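Local coordinates for protein pectinesterase inhibitor 1 (Arabidopsis thaliana, PDB 1X91) that inhibits plant pectin methylesterases, the cell-wall enzymes that remove methyl esters from pectin, at residues P18-K23 and C140-V145; G84-A89 and S106-G111. The protein carries 1 engineered substitution. One frame throughout, in Å; residues are numbered along the deposited sequence.

Interaction 1 (P18-K23 and C140-V145); sequences PSFCLK and CGIALV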
loop_
_atom_site.group_PDB
_atom_site.type_symbol
_atom_site.label_atom_id
_atom_site.label_comp_id
_atom_site.label_asym_id
_atom_site.label_seq_id
_atom_site.Cartn_x
_atom_site.Cartn_y
_atom_site.Cartn_z
ATOM N N PRO A 18 -1.040 -12.415 -7.486
ATOM C CA PRO A 18 -1.096 -13.530 -6.537
ATOM C C PRO A 18 0.298 -13.982 -6.107
ATOM O O PRO A 18 0.387 -14.361 -4.937
ATOM C CB PRO A 18 -1.944 -14.602 -7.283
ATOM C CG PRO A 18 -2.804 -13.772 -8.129
ATOM C CD PRO A 18 -1.798 -12.716 -8.712
ATOM N N SER A 19 1.335 -13.954 -6.957
ATOM C CA SER A 19 2.690 -14.334 -6.547
ATOM C C SER A 19 3.111 -13.491 -5.344
ATOM O O SER A 19 3.576 -14.019 -4.334
ATOM C CB SER A 19 3.722 -14.194 -7.664
ATOM O OG SER A 19 3.401 -15.095 -8.730
ATOM N N PHE A 20 2.951 -12.182 -5.466
ATOM C CA PHE A 20 3.305 -11.304 -4.353
ATOM C C PHE A 20 2.560 -11.651 -3.078
ATOM O O PHE A 20 3.146 -11.710 -1.981
ATOM C CB PHE A 20 3.076 -9.836 -4.713
ATOM C CG PHE A 20 3.329 -8.900 -3.543
ATOM C CD1 PHE A 20 4.545 -8.291 -3.393
ATOM C CD2 PHE A 20 2.338 -8.638 -2.626
ATOM C CE1 PHE A 20 4.780 -7.407 -2.334
ATOM C CE2 PHE A 20 2.575 -7.811 -1.512
ATOM C CZ PHE A 20 3.789 -7.179 -1.398
ATOM N N CYS A 21 1.266 -11.884 -3.196
ATOM C CA CYS A 21 0.408 -12.174 -2.069
ATOM C C CYS A 21 0.814 -13.493 -1.427
ATOM O O CYS A 21 0.923 -13.564 -0.232
ATOM C CB CYS A 21 -1.050 -12.230 -2.489
ATOM S SG CYS A 21 -2.273 -12.718 -1.298
ATOM N N LEU A 22 1.078 -14.515 -2.238
ATOM C CA LEU A 22 1.551 -15.783 -1.701
ATOM C C LEU A 22 2.865 -15.621 -0.958
ATOM O O LEU A 22 3.041 -16.154 0.112
ATOM C CB LEU A 22 1.688 -16.826 -2.819
ATOM C CG LEU A 22 0.368 -17.231 -3.474
ATOM C CD1 LEU A 22 0.649 -17.992 -4.801
ATOM C CD2 LEU A 22 -0.566 -18.073 -2.558
ATOM N N LYS A 23 3.799 -14.875 -1.526
ATOM C CA LYS A 23 5.028 -14.596 -0.852
ATOM C C LYS A 23 4.776 -13.923 0.484
ATOM O O LYS A 23 5.329 -14.308 1.517
ATOM C CB LYS A 23 5.920 -13.750 -1.748
ATOM C CG LYS A 23 7.273 -13.315 -1.140
ATOM C CD LYS A 23 8.062 -12.385 -2.051
ATOM C CE LYS A 23 8.963 -13.094 -2.974
ATOM N NZ LYS A 23 9.990 -12.173 -3.604
ATOM N N CYS A 140 -2.110 -2.978 -0.499
ATOM C CA CYS A 140 -3.483 -2.443 -0.377
ATOM C C CYS A 140 -4.508 -3.396 -0.957
ATOM O O CYS A 140 -5.592 -3.562 -0.376
ATOM C CB CYS A 140 -3.636 -1.044 -0.998
ATOM S SG CYS A 140 -2.750 0.308 -0.211
ATOM N N GLY A 141 -4.182 -4.019 -2.080
ATOM C CA GLY A 141 -5.088 -4.980 -2.713
ATOM C C GLY A 141 -5.404 -6.140 -1.779
ATOM O O GLY A 141 -6.569 -6.520 -1.652
ATOM N N ILE A 142 -4.402 -6.639 -1.057
ATOM C CA ILE A 142 -4.600 -7.686 -0.074
ATOM C C ILE A 142 -5.496 -7.181 1.065
ATOM O O ILE A 142 -6.434 -7.845 1.495
ATOM C CB ILE A 142 -3.242 -8.229 0.466
ATOM C CG1 ILE A 142 -2.446 -8.900 -0.651
ATOM C CG2 ILE A 142 -3.498 -9.207 1.602
ATOM C CD1 ILE A 142 -0.997 -9.202 -0.322
ATOM N N ALA A 143 -5.216 -5.975 1.573
ATOM C CA ALA A 143 -5.984 -5.408 2.666
ATOM C C ALA A 143 -7.453 -5.173 2.257
ATOM O O ALA A 143 -8.331 -5.202 3.093
ATOM C CB ALA A 143 -5.359 -4.071 3.121
ATOM N N LEU A 144 -7.716 -4.854 1.002
ATOM C CA LEU A 144 -9.081 -4.665 0.536
ATOM C C LEU A 144 -9.852 -5.966 0.559
ATOM O O LEU A 144 -11.022 -5.999 0.965
ATOM C CB LEU A 144 -9.092 -4.099 -0.891
ATOM C CG LEU A 144 -8.610 -2.645 -1.065
ATOM C CD1 LEU A 144 -8.567 -2.326 -2.540
ATOM C CD2 LEU A 144 -9.564 -1.765 -0.295
ATOM N N VAL A 145 -9.204 -7.038 0.190
ATOM C CA VAL A 145 -9.878 -8.322 0.207
ATOM C C VAL A 145 -10.174 -8.739 1.653
ATOM O O VAL A 145 -11.289 -9.138 1.986
ATOM C CB VAL A 145 -9.016 -9.383 -0.516
ATOM C CG1 VAL A 145 -9.696 -10.765 -0.456
ATOM C CG2 VAL A 145 -8.810 -9.010 -1.940
#
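Ile142 reaches out from helix 127-149 and sets its terminal methyl, CD1, against Cys21 and Phe20 of the short helix 18-27. Cys21 and Ile142 are the nearest CA pair of the two segments, 7.0 Å apart. CD1 of Ile142 sits 3.7 Å from Cys21 CB and just as near the CA of the same residue. Sulfur joins in as well: Cys21 SG lies 3.9 Å from Ile142 CD1 and equally close to CG1. The isoleucine is extended. Its CG1 stands anti to the carbonyl carbon (chi1 -64°), and chi2 of 168° carries CD1 straight on toward the other helix. No hydrogen bond crosses here, and the contact is wholly apolar.

Phe20 flanks the methyl. Its CE2 is 4.0 Å from Ile142 CD1, which approaches the ring at its edge, near the ring plane, and not over a face. The Phe20 side chain also touches Thr135, Asn138 and Leu139 of that helix.

Helix 18-27 belongs to the N-terminal alpha-hairpin, the extension that inhibition of pectin methylesterase requires. This contact seats one arm of the hairpin on the last helix of the four-helix bundle. Cys21 also forms the disulfide to Cys12, which ties this helix to the chain just before it. With SG anti to the backbone N (chi1 174°), the sulfur serves both the disulfide and the contact with Ile142. An alanine here in place of Ile142 would lack CG1, CG2 and CD1, and would probably leave a gap beside Cys21 and the ring edge of Phe20.

Interaction 2 (G84-A89 and S106-G111); sequences GNLEEA and SAALDG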
loop_
_atom_site.group_PDB
_atom_site.type_symbol
_atom_site.label_atom_id
_atom_site.label_comp_id
_atom_site.label_asym_id
_atom_site.label_seq_id
_atom_site.Cartn_x
_atom_site.Cartn_y
_atom_site.Cartn_z
ATOM N N GLY A 84 -1.749 9.357 5.617
ATOM C CA GLY A 84 -2.922 9.746 6.375
ATOM C C GLY A 84 -4.089 8.814 6.212
ATOM O O GLY A 84 -4.788 8.521 7.177
ATOM N N ASN A 85 -4.291 8.368 4.972
ATOM C CA ASN A 85 -5.376 7.430 4.683
ATOM C C ASN A 85 -5.139 6.128 5.382
ATOM O O ASN A 85 -6.097 5.566 5.937
ATOM C CB ASN A 85 -5.612 7.233 3.179
ATOM C CG ASN A 85 -6.253 8.464 2.553
ATOM O OD1 ASN A 85 -7.128 9.055 3.157
ATOM N ND2 ASN A 85 -5.834 8.831 1.358
ATOM N N LEU A 86 -3.897 5.661 5.456
ATOM C CA LEU A 86 -3.640 4.394 6.163
ATOM C C LEU A 86 -3.764 4.541 7.668
ATOM O O LEU A 86 -4.222 3.626 8.347
ATOM C CB LEU A 86 -2.277 3.809 5.776
ATOM C CG LEU A 86 -2.132 3.384 4.335
ATOM C CD1 LEU A 86 -0.621 3.231 3.996
ATOM C CD2 LEU A 86 -2.833 2.071 4.055
ATOM N N GLU A 87 -3.473 5.726 8.199
ATOM C CA GLU A 87 -3.682 6.031 9.623
ATOM C C GLU A 87 -5.178 5.897 9.936
ATOM O O GLU A 87 -5.536 5.313 10.937
ATOM C CB GLU A 87 -3.145 7.392 9.994
ATOM C CG GLU A 87 -1.613 7.393 9.925
ATOM C CD GLU A 87 -0.945 8.742 10.188
ATOM O OE1 GLU A 87 -1.576 9.783 9.942
ATOM O OE2 GLU A 87 0.251 8.738 10.605
ATOM N N GLU A 88 -6.029 6.461 9.058
ATOM C CA GLU A 88 -7.494 6.362 9.258
ATOM C C GLU A 88 -7.956 4.929 9.104
ATOM O O GLU A 88 -8.828 4.479 9.856
ATOM C CB GLU A 88 -8.188 7.270 8.284
ATOM C CG GLU A 88 -7.993 8.762 8.574
ATOM C CD GLU A 88 -8.395 9.147 9.956
ATOM O OE1 GLU A 88 -9.437 8.684 10.423
ATOM O OE2 GLU A 88 -7.630 9.886 10.620
ATOM N N ALA A 89 -7.347 4.206 8.183
ATOM C CA ALA A 89 -7.700 2.814 7.980
ATOM C C ALA A 89 -7.489 2.047 9.296
ATOM O O ALA A 89 -8.327 1.242 9.717
ATOM C CB ALA A 89 -6.858 2.207 6.881
ATOM N N SER A 106 -8.533 1.974 -0.068
ATOM C CA SER A 106 -8.770 2.258 -1.483
ATOM C C SER A 106 -8.173 3.610 -1.900
ATOM O O SER A 106 -7.579 3.739 -2.966
ATOM C CB SER A 106 -10.268 2.136 -1.812
ATOM O OG SER A 106 -10.468 1.903 -3.199
ATOM N N ALA A 107 -8.323 4.610 -1.053
ATOM C CA ALA A 107 -7.765 5.899 -1.295
ATOM C C ALA A 107 -6.252 5.848 -1.265
ATOM O O ALA A 107 -5.606 6.453 -2.108
ATOM C CB ALA A 107 -8.288 6.861 -0.334
ATOM N N ALA A 108 -5.684 5.096 -0.331
ATOM C CA ALA A 108 -4.210 4.924 -0.313
ATOM C C ALA A 108 -3.698 4.296 -1.569
ATOM O O ALA A 108 -2.641 4.715 -2.108
ATOM C CB ALA A 108 -3.763 4.135 0.890
ATOM N N LEU A 109 -4.365 3.252 -2.053
ATOM C CA LEU A 109 -3.965 2.554 -3.274
ATOM C C LEU A 109 -3.874 3.516 -4.437
ATOM O O LEU A 109 -2.924 3.488 -5.213
ATOM C CB LEU A 109 -4.978 1.428 -3.579
ATOM C CG LEU A 109 -4.657 0.410 -4.680
ATOM C CD1 LEU A 109 -5.472 -0.919 -4.439
ATOM C CD2 LEU A 109 -4.940 0.953 -6.033
ATOM N N ASP A 110 -4.851 4.404 -4.545
ATOM C CA ASP A 110 -4.867 5.401 -5.611
ATOM C C ASP A 110 -3.646 6.293 -5.520
ATOM O O ASP A 110 -3.114 6.720 -6.569
ATOM C CB ASP A 110 -6.101 6.291 -5.505
ATOM C CG ASP A 110 -7.279 5.721 -6.183
ATOM O OD1 ASP A 110 -7.271 4.508 -6.574
ATOM O OD2 ASP A 110 -8.282 6.446 -6.380
ATOM N N GLY A 111 -3.173 6.574 -4.306
ATOM C CA GLY A 111 -1.959 7.358 -4.137
ATOM C C GLY A 111 -0.772 6.643 -4.718
ATOM O O GLY A 111 0.026 7.262 -5.469
HETATM O O HOH W 1 -3.884 8.359 -0.726
#
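This is an antiparallel helix-helix contact within the four-helix bundle, between helix 66-94 and helix 98-119, which follow each other in the chain. The short segments run at 159° to each other, and their axes come within 8.7 Å. The backbones are closest at Asn85 and Ala108, whose CA atoms are 5.7 Å apart. The small side chains of Ala107 and Ala108, which helix 98-119 presents here, are consistent with this close approach.

The contact has an apolar half and a polar half. On the apolar half, Leu86 meets Ala108. Its CG lies 3.9 Å from Ala108 CB, and its CD2 is equally near that methyl. The CA-CB bond of Leu86 does not aim at helix 98-119, but the end of the side chain comes nearer, with CG anti to the carbonyl carbon (chi1 -65°). Leu86 also touches Leu42, Thr45 and Gln46 of helix 34-62, and Ala108 touches Cys140 of helix 127-149. All four bundle helices therefore meet around this pair.

On the polar half, Asn85 points toward helix 98-119. Its amide ND2 lies 3.6 Å from Ala107 CB, an ordinary van der Waals contact. No direct hydrogen bond joins the two segments. A water bridges them instead. It accepts from Asn85 ND2 at 2.9 Å and donates to Ala107 O, also at 2.9 Å. The aliphatic part of Asn85 stays beside the next alanine, with its CB 4.3 Å from Ala108 CB.

The water gives the amide N-H an acceptor and gives the Ala107 carbonyl a second donor besides Gly111 N within the helix. It is thus likely to hold the rotation of the amide, while the end of Leu86 and the Ala108 methyl carry the apolar half.

Overall arrangement
Interaction 1 joins the N-terminal hairpin, the part required for inhibition, to the bundle, while interaction 2 joins two helices of the bundle itself. Their centres are about 16 Å apart. They are linked through helices 98-119 and 127-149, which are consecutive in the chain and pack directly on each other. Cys140 CB lies 3.8 Å from Leu109 CB, and Leu144 CD1 lies 3.9 Å from Leu109 CD1. Helix 127-149 thus takes the hairpin through Ile142 and helix 98-119 through Cys140 and Leu144. Along the chain, both segments of interaction 2 fall between those of interaction 1.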